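Local coordinates for CheC-like superfamily protein (Shewanella oneidensis, PDB 3H2D), which probably acts in chemotaxis signalling as a CheX-type phosphatase of the CheC-like superfamily, removing the phosphoryl group from the response regulator CheY, at residues Phe10-Leu15 with Lys102-Gln107; Asn16-Ser19 with Glu25-Pro28; Leu58-Glu63 with Asn95-Gly100; Gln72-Glu77 with Gly91-Met96. One frame throughout, in Å; residues are numbered along the deposited sequence.

Contact 1. Residues Phe10-Leu15 with Lys102-Gln107; sequences FLQSLL and KNLLGQ
The F10 ring meets L105 through one corner. F10 CE2 lies 3.8 Å from L105 CD1, and F10 CZ is next at 4.1 Å from the same methyl. This is a helix-helix contact in the layer that packs against the antiparallel sheet of this CheX-like fold. The approach is oblique to the ring plane, and the two side chains cross at about a right angle. The ring also packs on A101 of helix 84-107 and on V151 of strand 145-153. The second flat group, the amide of Q12, brings its oxygen to a leucine methyl: Q12 OE1 is 3.7 Å from L104 CD1.

Helices 8-21 and 84-107 run roughly antiparallel here. The axes of these short segments make an angle of 143°, with a closest approach of 10.1 Å. The wide spacing leaves the joining to side-chain ends. L105 goes deeper, where F6, Y110 and F112 also touch it. L104 lies nearer the surface, beside the exposed Q12. S13 completes the pair of polar groups at that leucine. Its hydroxyl is already hydrogen-bonded to P9 O, one turn back, and S13 OG stands 3.9 Å from L104 CD1.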
loop_
_atom_site.group_PDB
_atom_site.type_symbol
_atom_site.label_atom_id
_atom_site.label_comp_id
_atom_site.label_asym_id
_atom_site.label_seq_id
_atom_site.Cartn_x
_atom_site.Cartn_y
_atom_site.Cartn_z
ATOM N N PHE B 10 11.776 -13.178 -1.401
ATOM C CA PHE B 10 10.534 -12.726 -1.988
ATOM C C PHE B 10 10.404 -13.228 -3.427
ATOM O O PHE B 10 9.344 -13.754 -3.825
ATOM C CB PHE B 10 10.457 -11.185 -1.929
ATOM C CG PHE B 10 10.505 -10.628 -0.535
ATOM C CD1 PHE B 10 9.346 -10.506 0.208
ATOM C CD2 PHE B 10 11.725 -10.269 0.059
ATOM C CE1 PHE B 10 9.384 -9.982 1.531
ATOM C CE2 PHE B 10 11.776 -9.779 1.360
ATOM C CZ PHE B 10 10.592 -9.635 2.104
ATOM N N LEU B 11 11.481 -13.096 -4.188
ATOM C CA LEU B 11 11.600 -13.680 -5.547
ATOM C C LEU B 11 11.242 -15.170 -5.550
ATOM O O LEU B 11 10.428 -15.631 -6.351
ATOM C CB LEU B 11 13.027 -13.485 -6.030
ATOM C CG LEU B 11 13.590 -14.208 -7.260
ATOM C CD1 LEU B 11 12.652 -14.087 -8.404
ATOM C CD2 LEU B 11 14.962 -13.593 -7.612
ATOM N N GLN B 12 11.890 -15.927 -4.664
ATOM C CA GLN B 12 11.713 -17.378 -4.644
ATOM C C GLN B 12 10.264 -17.728 -4.297
ATOM O O GLN B 12 9.662 -18.611 -4.895
ATOM C CB GLN B 12 12.691 -17.977 -3.647
ATOM C CG GLN B 12 14.170 -17.822 -4.088
ATOM C CD GLN B 12 15.220 -18.009 -2.948
ATOM O OE1 GLN B 12 14.900 -18.452 -1.816
ATOM N NE2 GLN B 12 16.493 -17.661 -3.267
ATOM N N SER B 13 9.710 -17.004 -3.329
ATOM C CA SER B 13 8.359 -17.272 -2.881
ATOM C C SER B 13 7.342 -16.969 -3.992
ATOM O O SER B 13 6.395 -17.724 -4.145
ATOM C CB SER B 13 8.016 -16.528 -1.562
ATOM O OG SER B 13 8.944 -16.908 -0.560
ATOM N N LEU B 14 7.533 -15.873 -4.730
ATOM C CA LEU B 14 6.632 -15.517 -5.819
ATOM C C LEU B 14 6.730 -16.597 -6.894
ATOM O O LEU B 14 5.714 -17.024 -7.429
ATOM C CB LEU B 14 6.965 -14.133 -6.402
ATOM C CG LEU B 14 6.065 -13.676 -7.566
ATOM C CD1 LEU B 14 4.545 -13.505 -7.149
ATOM C CD2 LEU B 14 6.620 -12.419 -8.221
ATOM N N LEU B 15 7.945 -17.021 -7.216
ATOM C CA LEU B 15 8.126 -18.024 -8.269
ATOM C C LEU B 15 7.482 -19.340 -7.817
ATOM O O LEU B 15 6.859 -20.044 -8.617
ATOM C CB LEU B 15 9.602 -18.208 -8.626
ATOM C CG LEU B 15 10.335 -17.070 -9.339
ATOM C CD1 LEU B 15 11.730 -17.598 -9.729
ATOM C CD2 LEU B 15 9.548 -16.532 -10.556
ATOM N N LYS B 102 9.120 -14.376 4.984
ATOM C CA LYS B 102 9.265 -14.363 6.453
ATOM C C LYS B 102 9.890 -15.664 6.950
ATOM O O LYS B 102 10.809 -15.639 7.768
ATOM C CB LYS B 102 7.879 -14.132 7.080
ATOM C CG LYS B 102 7.886 -14.183 8.585
ATOM C CD LYS B 102 6.489 -13.918 9.125
ATOM C CE LYS B 102 6.326 -14.271 10.588
ATOM N NZ LYS B 102 7.419 -13.890 11.484
ATOM N N ASN B 103 9.392 -16.806 6.465
ATOM C CA ASN B 103 9.950 -18.089 6.832
ATOM C C ASN B 103 11.438 -18.237 6.456
ATOM O O ASN B 103 12.249 -18.607 7.286
ATOM C CB ASN B 103 9.174 -19.224 6.178
ATOM C CG ASN B 103 9.622 -20.575 6.667
ATOM O OD1 ASN B 103 9.757 -20.815 7.871
ATOM N ND2 ASN B 103 9.860 -21.456 5.748
ATOM N N LEU B 104 11.734 -17.998 5.186
ATOM C CA LEU B 104 13.106 -18.082 4.686
ATOM C C LEU B 104 14.093 -17.122 5.406
ATOM O O LEU B 104 15.178 -17.533 5.806
ATOM C CB LEU B 104 13.088 -17.802 3.173
ATOM C CG LEU B 104 12.429 -18.884 2.307
ATOM C CD1 LEU B 104 12.281 -18.385 0.843
ATOM C CD2 LEU B 104 13.191 -20.220 2.407
ATOM N N LEU B 105 13.713 -15.847 5.536
ATOM C CA LEU B 105 14.477 -14.855 6.312
ATOM C C LEU B 105 14.610 -15.169 7.815
ATOM O O LEU B 105 15.671 -14.988 8.410
ATOM C CB LEU B 105 13.885 -13.430 6.079
ATOM C CG LEU B 105 14.222 -12.858 4.701
ATOM C CD1 LEU B 105 13.260 -11.701 4.347
ATOM C CD2 LEU B 105 15.723 -12.450 4.594
ATOM N N GLY B 106 13.558 -15.700 8.426
ATOM C CA GLY B 106 13.626 -16.141 9.826
ATOM C C GLY B 106 14.641 -17.227 10.054
ATOM O O GLY B 106 15.376 -17.196 11.079
ATOM N N GLN B 107 14.758 -18.164 9.115
ATOM C CA GLN B 107 15.802 -19.207 9.184
ATOM C C GLN B 107 17.208 -18.621 9.161
ATOM O O GLN B 107 18.155 -19.243 9.649
ATOM C CB GLN B 107 15.678 -20.200 8.015
ATOM C CG GLN B 107 14.446 -21.025 8.045
ATOM C CD GLN B 107 14.152 -21.809 6.727
ATOM O OE1 GLN B 107 14.784 -21.600 5.671
ATOM N NE2 GLN B 107 13.169 -22.712 6.806
#

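Contact 2. Residues Asn16-Ser19 with Glu25-Pro28; sequences NVIS and ELTP
I18 and L26 hold the late part of helix 8-21 against the chain that leads into strand 27-33. The main touch is apolar. L26 CD1 lies 3.7 Å from I18 CG2, and L26 CG is 3.9 Å from that same methyl. The L26 methyl also reaches the base of the isoleucine, with L26 CD1 4.0 Å from I18 CB. The I18 torsion explains which branch is used. A chi1 of -55° sets CG1 beside the backbone N and leaves CG2 anti to it, on the leucine side. CG1 is still in touch, and only CD1 turns away. The two side chains cross at a slant.

The helix carries a wider pi-type turn at residues 16-19. Just after it the chain turns back, with only five residues between the two segments. A backbone hydrogen bond between I18 and L24 helps close this return. The arrangement is thus a helix-to-strand connection of the CheX-like fold: helix 8-21 lies on the sheet, and strand 27-33 is an outermost strand of the sheet within this chain, antiparallel to 135-142. T27 is bonded through its backbone to T141 of that neighbour.

S19 marks the more open side of the contact. Its hydroxyl makes a weak hydrogen bond to L24 O. The same atom also packs on the next peptide, with S19 OG 3.9 Å from L26 N. E25 starts its side chain away from the helix, with CB pointing off the contact. L26 points inward instead, where L15, L66 and F140 also touch it.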
loop_
_atom_site.group_PDB
_atom_site.type_symbol
_atom_site.label_atom_id
_atom_site.label_comp_id
_atom_site.label_asym_id
_atom_site.label_seq_id
_atom_site.Cartn_x
_atom_site.Cartn_y
_atom_site.Cartn_z
ATOM N N ASN B 16 7.576 -19.660 -6.538
ATOM C CA ASN B 16 6.808 -20.803 -6.005
ATOM C C ASN B 16 5.313 -20.742 -6.261
ATOM O O ASN B 16 4.720 -21.705 -6.713
ATOM C CB ASN B 16 7.010 -20.955 -4.485
ATOM C CG ASN B 16 8.310 -21.545 -4.136
ATOM O OD1 ASN B 16 9.027 -22.043 -4.996
ATOM N ND2 ASN B 16 8.668 -21.461 -2.855
ATOM N N VAL B 17 4.691 -19.614 -5.954
ATOM C CA VAL B 17 3.253 -19.470 -6.124
ATOM C C VAL B 17 2.871 -19.515 -7.621
ATOM O O VAL B 17 2.060 -20.339 -8.042
ATOM C CB VAL B 17 2.738 -18.184 -5.449
ATOM C CG1 VAL B 17 1.251 -18.008 -5.680
ATOM C CG2 VAL B 17 3.029 -18.239 -3.931
ATOM N N ILE B 18 3.525 -18.684 -8.423
ATOM C CA ILE B 18 3.136 -18.493 -9.823
ATOM C C ILE B 18 3.556 -19.671 -10.704
ATOM O O ILE B 18 2.738 -20.246 -11.438
ATOM C CB ILE B 18 3.668 -17.150 -10.352
ATOM C CG1 ILE B 18 3.207 -16.003 -9.460
ATOM C CG2 ILE B 18 3.203 -16.922 -11.785
ATOM C CD1 ILE B 18 1.683 -15.902 -9.254
ATOM N N SER B 19 4.806 -20.085 -10.596
ATOM C CA SER B 19 5.305 -21.142 -11.449
ATOM C C SER B 19 4.753 -22.495 -11.098
ATOM O O SER B 19 4.400 -23.231 -12.016
ATOM C CB SER B 19 6.844 -21.139 -11.510
ATOM O OG SER B 19 7.310 -19.903 -12.072
ATOM N N GLU B 25 5.222 -19.709 -16.091
ATOM C CA GLU B 25 6.650 -19.384 -16.007
ATOM C C GLU B 25 6.873 -17.868 -16.106
ATOM O O GLU B 25 6.646 -17.279 -17.161
ATOM C CB GLU B 25 7.420 -20.108 -17.128
ATOM C CG GLU B 25 8.958 -19.967 -17.086
ATOM C CD GLU B 25 9.612 -20.195 -18.457
ATOM O OE1 GLU B 25 10.403 -21.154 -18.581
ATOM O OE2 GLU B 25 9.329 -19.422 -19.416
ATOM N N LEU B 26 7.259 -17.244 -14.989
ATOM C CA LEU B 26 7.725 -15.868 -14.989
ATOM C C LEU B 26 9.237 -15.903 -15.149
ATOM O O LEU B 26 9.911 -16.692 -14.488
ATOM C CB LEU B 26 7.363 -15.185 -13.676
ATOM C CG LEU B 26 5.915 -14.725 -13.528
ATOM C CD1 LEU B 26 5.695 -14.223 -12.106
ATOM C CD2 LEU B 26 5.545 -13.655 -14.540
ATOM N N THR B 27 9.796 -15.079 -16.016
ATOM C CA THR B 27 11.253 -15.006 -16.104
ATOM C C THR B 27 11.705 -13.727 -15.415
ATOM O O THR B 27 11.364 -12.644 -15.870
ATOM C CB THR B 27 11.727 -15.023 -17.536
ATOM O OG1 THR B 27 11.350 -16.264 -18.135
ATOM C CG2 THR B 27 13.265 -14.879 -17.608
ATOM N N PRO B 28 12.476 -13.862 -14.321
ATOM C CA PRO B 28 12.954 -12.708 -13.578
ATOM C C PRO B 28 14.019 -11.956 -14.315
ATOM O O PRO B 28 14.768 -12.539 -15.118
ATOM C CB PRO B 28 13.510 -13.306 -12.293
ATOM C CG PRO B 28 13.672 -14.752 -12.515
ATOM C CD PRO B 28 12.951 -15.142 -13.754
#

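Contact 3. Residues Leu58-Glu63 with Asn95-Gly100; sequences LSITFE and NMVTGG
L58 and T98 form the tight spot of this contact, and I60 and V97 its broader apolar part. Strand 54-62 is an inner strand of the antiparallel sheet in the CheX-like fold, and helix 84-107 lies across it. The axes of these short segments come within 10.1 Å at an angle of 138°. The four touching residues are all buried, close to the centre of the chain.

I60 and V97 reach toward each other tip to tip. The end methyl of I60 sits over the whole fork of the valine. I60 CD1 is 3.8 Å from both V97 CB and V97 CG2, and 3.9 Å from V97 CG1. The isoleucine chain is extended (chi2 167°), which carries CD1 from the sheet to the helix. Packing is looser between the two pairs, where L58 CD2 and V97 CG1 are 4.3 Å apart. F10, I47 and I149 also touch L58, and L14 touches V97.

The other sides of both elements look elsewhere. On the far face of the strand, S59 OG is hydrogen-bonded to H129 NE2, and S59 packs on M118 of the second subunit. On the helix, G99 and G100 are partly exposed and turned from the strand.

The leucine and threonine side chains slide past each other in opposite directions. The hydroxyl of T98 is hydrogen-bonded to T94 O within its own helix. Its touch on the leucine methyl is tight and somewhat short, with T98 OG1 3.1 Å from L58 CD2.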
loop_
_atom_site.group_PDB
_atom_site.type_symbol
_atom_site.label_atom_id
_atom_site.label_comp_id
_atom_site.label_asym_id
_atom_site.label_seq_id
_atom_site.Cartn_x
_atom_site.Cartn_y
_atom_site.Cartn_z
ATOM N N LEU B 58 6.726 -4.041 1.001
ATOM C CA LEU B 58 6.742 -4.881 -0.195
ATOM C C LEU B 58 5.563 -4.519 -1.093
ATOM O O LEU B 58 4.466 -4.315 -0.607
ATOM C CB LEU B 58 6.572 -6.336 0.205
ATOM C CG LEU B 58 6.268 -7.361 -0.885
ATOM C CD1 LEU B 58 7.465 -7.474 -1.845
ATOM C CD2 LEU B 58 5.957 -8.690 -0.232
ATOM N N SER B 59 5.826 -4.409 -2.394
ATOM C CA SER B 59 4.776 -4.286 -3.432
ATOM C C SER B 59 5.003 -5.331 -4.522
ATOM O O SER B 59 6.132 -5.594 -4.919
ATOM C CB SER B 59 4.664 -2.877 -4.042
ATOM O OG SER B 59 5.832 -2.477 -4.719
ATOM N N ILE B 60 3.911 -5.936 -4.978
ATOM C CA ILE B 60 3.935 -6.868 -6.094
ATOM C C ILE B 60 2.923 -6.310 -7.096
ATOM O O ILE B 60 1.755 -6.267 -6.817
ATOM C CB ILE B 60 3.509 -8.290 -5.680
ATOM C CG1 ILE B 60 4.306 -8.802 -4.477
ATOM C CG2 ILE B 60 3.647 -9.301 -6.828
ATOM C CD1 ILE B 60 3.647 -10.102 -3.860
ATOM N N THR B 61 3.391 -5.973 -8.281
ATOM C CA THR B 61 2.584 -5.265 -9.270
ATOM C C THR B 61 2.454 -6.129 -10.505
ATOM O O THR B 61 3.449 -6.735 -10.896
ATOM C CB THR B 61 3.265 -3.925 -9.607
ATOM O OG1 THR B 61 3.309 -3.107 -8.412
ATOM C CG2 THR B 61 2.522 -3.163 -10.751
ATOM N N PHE B 62 1.243 -6.201 -11.068
ATOM C CA PHE B 62 0.920 -7.019 -12.240
ATOM C C PHE B 62 0.201 -6.213 -13.333
ATOM O O PHE B 62 -0.690 -5.405 -13.027
ATOM C CB PHE B 62 -0.029 -8.176 -11.897
ATOM C CG PHE B 62 0.449 -9.115 -10.819
ATOM C CD1 PHE B 62 0.139 -8.861 -9.489
ATOM C CD2 PHE B 62 1.153 -10.273 -11.123
ATOM C CE1 PHE B 62 0.561 -9.750 -8.484
ATOM C CE2 PHE B 62 1.547 -11.163 -10.123
ATOM C CZ PHE B 62 1.231 -10.895 -8.813
ATOM N N GLU B 63 0.501 -6.492 -14.608
ATOM C CA GLU B 63 -0.363 -6.055 -15.700
ATOM C C GLU B 63 -1.622 -6.887 -15.733
ATOM O O GLU B 63 -1.616 -8.035 -15.301
ATOM C CB GLU B 63 0.374 -6.131 -17.063
ATOM C CG GLU B 63 1.384 -5.024 -17.159
ATOM C CD GLU B 63 2.286 -5.106 -18.352
ATOM O OE1 GLU B 63 2.413 -6.201 -18.938
ATOM O OE2 GLU B 63 2.907 -4.062 -18.664
ATOM N N ASN B 95 0.024 -12.303 0.640
ATOM C CA ASN B 95 0.248 -12.961 1.921
ATOM C C ASN B 95 1.193 -14.161 1.784
ATOM O O ASN B 95 2.045 -14.372 2.654
ATOM C CB ASN B 95 -1.048 -13.478 2.530
ATOM C CG ASN B 95 -1.742 -12.482 3.377
ATOM O OD1 ASN B 95 -1.120 -11.612 3.994
ATOM N ND2 ASN B 95 -3.103 -12.609 3.427
HETATM N N MSE B 96 1.049 -14.954 0.719
HETATM C CA MSE B 96 1.915 -16.132 0.565
HETATM C C MSE B 96 3.358 -15.777 0.198
HETATM O O MSE B 96 4.275 -16.436 0.670
HETATM C CB MSE B 96 1.339 -17.130 -0.464
HETATM C CG MSE B 96 0.037 -17.681 -0.054
HETATM SE SE MSE B 96 -0.489 -19.076 -1.355
HETATM C CE MSE B 96 -1.153 -17.924 -2.729
ATOM N N VAL B 97 3.563 -14.751 -0.636
ATOM C CA VAL B 97 4.914 -14.269 -0.963
ATOM C C VAL B 97 5.646 -13.758 0.299
ATOM O O VAL B 97 6.805 -14.125 0.596
ATOM C CB VAL B 97 4.853 -13.183 -2.064
ATOM C CG1 VAL B 97 6.253 -12.488 -2.272
ATOM C CG2 VAL B 97 4.341 -13.829 -3.356
ATOM N N THR B 98 4.936 -12.920 1.050
ATOM C CA THR B 98 5.475 -12.290 2.256
ATOM C C THR B 98 5.678 -13.305 3.334
ATOM O O THR B 98 6.695 -13.290 4.018
ATOM C CB THR B 98 4.520 -11.215 2.779
ATOM O OG1 THR B 98 4.170 -10.360 1.685
ATOM C CG2 THR B 98 5.218 -10.334 3.907
ATOM N N GLY B 99 4.732 -14.224 3.470
ATOM C CA GLY B 99 4.881 -15.315 4.421
ATOM C C GLY B 99 6.012 -16.277 4.164
ATOM O O GLY B 99 6.727 -16.682 5.111
ATOM N N GLY B 100 6.195 -16.663 2.907
ATOM C CA GLY B 100 7.310 -17.513 2.549
ATOM C C GLY B 100 8.638 -16.817 2.759
ATOM O O GLY B 100 9.607 -17.433 3.224
#

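Contact 4. Residues Gln72-Glu77 with Gly91-Met96; sequences QNMLGE and GEITNM
M74 faces two residues of helix 84-107 with different parts of one side chain. Its selenium meets I93, and its methyl meets M96. Both methionines are selenomethionines. M74 SE lies 4.2 Å from I93 CD1, and M74 CE lies 4.2 Å from M96 CE.

The torsions account for this division. The M74 chain runs straight as far as the selenium (chi2 -170°) and then bends at the last bond (chi3 69°). The bend swings the methyl off I93 and toward M96. M96 is likewise extended before its selenium but bends the opposite way (chi3 -80°). The two methyls meet with their SE-CE bonds nearly antiparallel but offset. I93, one turn before M96 on the same helix, supplies the other touch. Its CB leaves the backbone at a slant to the contact, and the extended CG1-CD1 arm then leads CD1 to the selenium.

The junction is small and purely apolar. I93 is buried, while both selenomethionines are partly exposed. Just past M74 the helix ends: G76 has positive phi, and G76 N still bonds to Q72 O at 2.8 Å.

E92 and N95 fit the E-x-x-N signature of the CheC/CheX phosphatases. The contact therefore probably joins the end of helix 64-75 to the helix that carries the active-site face, although neither residue touches helix 64-75. Helix 8-21 completes the setting, with L14 against I93 and with V17 and M21 against M96. A22, just beyond that helix, touches M74. Strands 43-51 and 113-122 lie against the N95 side of helix 84-107.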
loop_
_atom_site.group_PDB
_atom_site.type_symbol
_atom_site.label_atom_id
_atom_site.label_comp_id
_atom_site.label_asym_id
_atom_site.label_seq_id
_atom_site.Cartn_x
_atom_site.Cartn_y
_atom_site.Cartn_z
ATOM N N GLN B 72 -6.920 -17.426 -13.985
ATOM C CA GLN B 72 -7.415 -18.552 -14.756
ATOM C C GLN B 72 -6.742 -19.855 -14.273
ATOM O O GLN B 72 -7.409 -20.858 -14.092
ATOM C CB GLN B 72 -7.163 -18.380 -16.247
ATOM C CG GLN B 72 -7.694 -19.554 -17.114
ATOM C CD GLN B 72 -9.220 -19.664 -17.072
ATOM O OE1 GLN B 72 -9.934 -18.654 -17.132
ATOM N NE2 GLN B 72 -9.716 -20.873 -16.900
ATOM N N ASN B 73 -5.413 -19.823 -14.153
ATOM C CA ASN B 73 -4.651 -21.029 -13.874
ATOM C C ASN B 73 -4.829 -21.523 -12.433
ATOM O O ASN B 73 -4.884 -22.722 -12.179
ATOM C CB ASN B 73 -3.173 -20.775 -14.122
ATOM C CG ASN B 73 -2.837 -20.642 -15.590
ATOM O OD1 ASN B 73 -3.710 -20.654 -16.462
ATOM N ND2 ASN B 73 -1.562 -20.500 -15.866
HETATM N N MSE B 74 -4.938 -20.579 -11.510
HETATM C CA MSE B 74 -5.072 -20.894 -10.082
HETATM C C MSE B 74 -6.491 -21.292 -9.688
HETATM O O MSE B 74 -6.671 -22.241 -8.919
HETATM C CB MSE B 74 -4.586 -19.728 -9.232
HETATM C CG MSE B 74 -3.123 -19.482 -9.358
HETATM SE SE MSE B 74 -2.482 -18.239 -8.062
HETATM C CE MSE B 74 -2.662 -19.296 -6.445
ATOM N N LEU B 75 -7.485 -20.603 -10.235
ATOM C CA LEU B 75 -8.901 -20.793 -9.827
ATOM C C LEU B 75 -9.849 -21.295 -10.930
ATOM O O LEU B 75 -10.980 -21.636 -10.659
ATOM C CB LEU B 75 -9.451 -19.482 -9.232
ATOM C CG LEU B 75 -8.658 -18.881 -8.067
ATOM C CD1 LEU B 75 -9.208 -17.491 -7.719
ATOM C CD2 LEU B 75 -8.638 -19.850 -6.838
ATOM N N GLY B 76 -9.395 -21.346 -12.171
ATOM C CA GLY B 76 -10.179 -21.921 -13.211
ATOM C C GLY B 76 -11.198 -20.965 -13.775
ATOM O O GLY B 76 -12.132 -21.373 -14.447
ATOM N N GLU B 77 -11.029 -19.691 -13.494
ATOM C CA GLU B 77 -11.885 -18.693 -14.102
ATOM C C GLU B 77 -11.237 -17.357 -14.105
ATOM O O GLU B 77 -10.182 -17.169 -13.531
ATOM C CB GLU B 77 -13.193 -18.612 -13.371
ATOM C CG GLU B 77 -13.091 -18.570 -11.864
ATOM C CD GLU B 77 -14.468 -18.773 -11.290
ATOM O OE1 GLU B 77 -15.377 -18.108 -11.807
ATOM O OE2 GLU B 77 -14.660 -19.588 -10.375
ATOM N N GLY B 91 -4.416 -10.292 -2.995
ATOM C CA GLY B 91 -4.200 -10.223 -1.551
ATOM C C GLY B 91 -3.638 -11.515 -1.023
ATOM O O GLY B 91 -2.685 -11.502 -0.244
ATOM N N GLU B 92 -4.197 -12.638 -1.459
ATOM C CA GLU B 92 -3.711 -13.956 -1.016
ATOM C C GLU B 92 -2.332 -14.266 -1.554
ATOM O O GLU B 92 -1.501 -14.779 -0.826
ATOM C CB GLU B 92 -4.682 -15.089 -1.378
ATOM C CG GLU B 92 -5.956 -15.082 -0.548
ATOM C CD GLU B 92 -5.640 -15.157 0.972
ATOM O OE1 GLU B 92 -4.718 -15.912 1.360
ATOM O OE2 GLU B 92 -6.267 -14.423 1.770
ATOM N N ILE B 93 -2.064 -13.907 -2.794
ATOM C CA ILE B 93 -0.706 -14.048 -3.336
ATOM C C ILE B 93 0.263 -13.222 -2.517
ATOM O O ILE B 93 1.372 -13.686 -2.161
ATOM C CB ILE B 93 -0.620 -13.628 -4.852
ATOM C CG1 ILE B 93 -1.411 -14.631 -5.700
ATOM C CG2 ILE B 93 0.837 -13.523 -5.305
ATOM C CD1 ILE B 93 -1.528 -14.227 -7.165
ATOM N N THR B 94 -0.137 -11.990 -2.191
ATOM C CA THR B 94 0.719 -11.119 -1.379
ATOM C C THR B 94 1.050 -11.747 -0.013
ATOM O O THR B 94 2.234 -11.719 0.449
ATOM C CB THR B 94 0.063 -9.737 -1.180
ATOM O OG1 THR B 94 -0.160 -9.143 -2.452
ATOM C CG2 THR B 94 0.949 -8.822 -0.369
ATOM N N ASN B 95 0.024 -12.303 0.640
ATOM C CA ASN B 95 0.248 -12.961 1.921
ATOM C C ASN B 95 1.193 -14.161 1.784
ATOM O O ASN B 95 2.045 -14.372 2.654
ATOM C CB ASN B 95 -1.048 -13.478 2.530
ATOM C CG ASN B 95 -1.742 -12.482 3.377
ATOM O OD1 ASN B 95 -1.120 -11.612 3.994
ATOM N ND2 ASN B 95 -3.103 -12.609 3.427
HETATM N N MSE B 96 1.049 -14.954 0.719
HETATM C CA MSE B 96 1.915 -16.132 0.565
HETATM C C MSE B 96 3.358 -15.777 0.198
HETATM O O MSE B 96 4.275 -16.436 0.670
HETATM C CB MSE B 96 1.339 -17.130 -0.464
HETATM C CG MSE B 96 0.037 -17.681 -0.054
HETATM SE SE MSE B 96 -0.489 -19.076 -1.355
HETATM C CE MSE B 96 -1.153 -17.924 -2.729
#

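Helix 84-107 runs through contacts 1, 3 and 4, and helix 8-21 through contacts 1 and 2. Contacts 1 and 3 are about 10 Å apart between centres and meet where S13 CB lies 3.4 Å from V97 O. Contacts 3 and 4 share N95 and M96, with centres about 11 Å apart. V17 ties contact 2 to both: V17 CG1 is 3.8 Å from M96 CE. Contacts 1 and 4 lie farthest apart, about 17 Å between centres, yet L14 still touches I93. E92 and N95 fit the E-x-x-N signature of CheC-like phosphatases, so the helix used by contacts 3 and 4 probably also carries the active site; neither residue touches across those contacts.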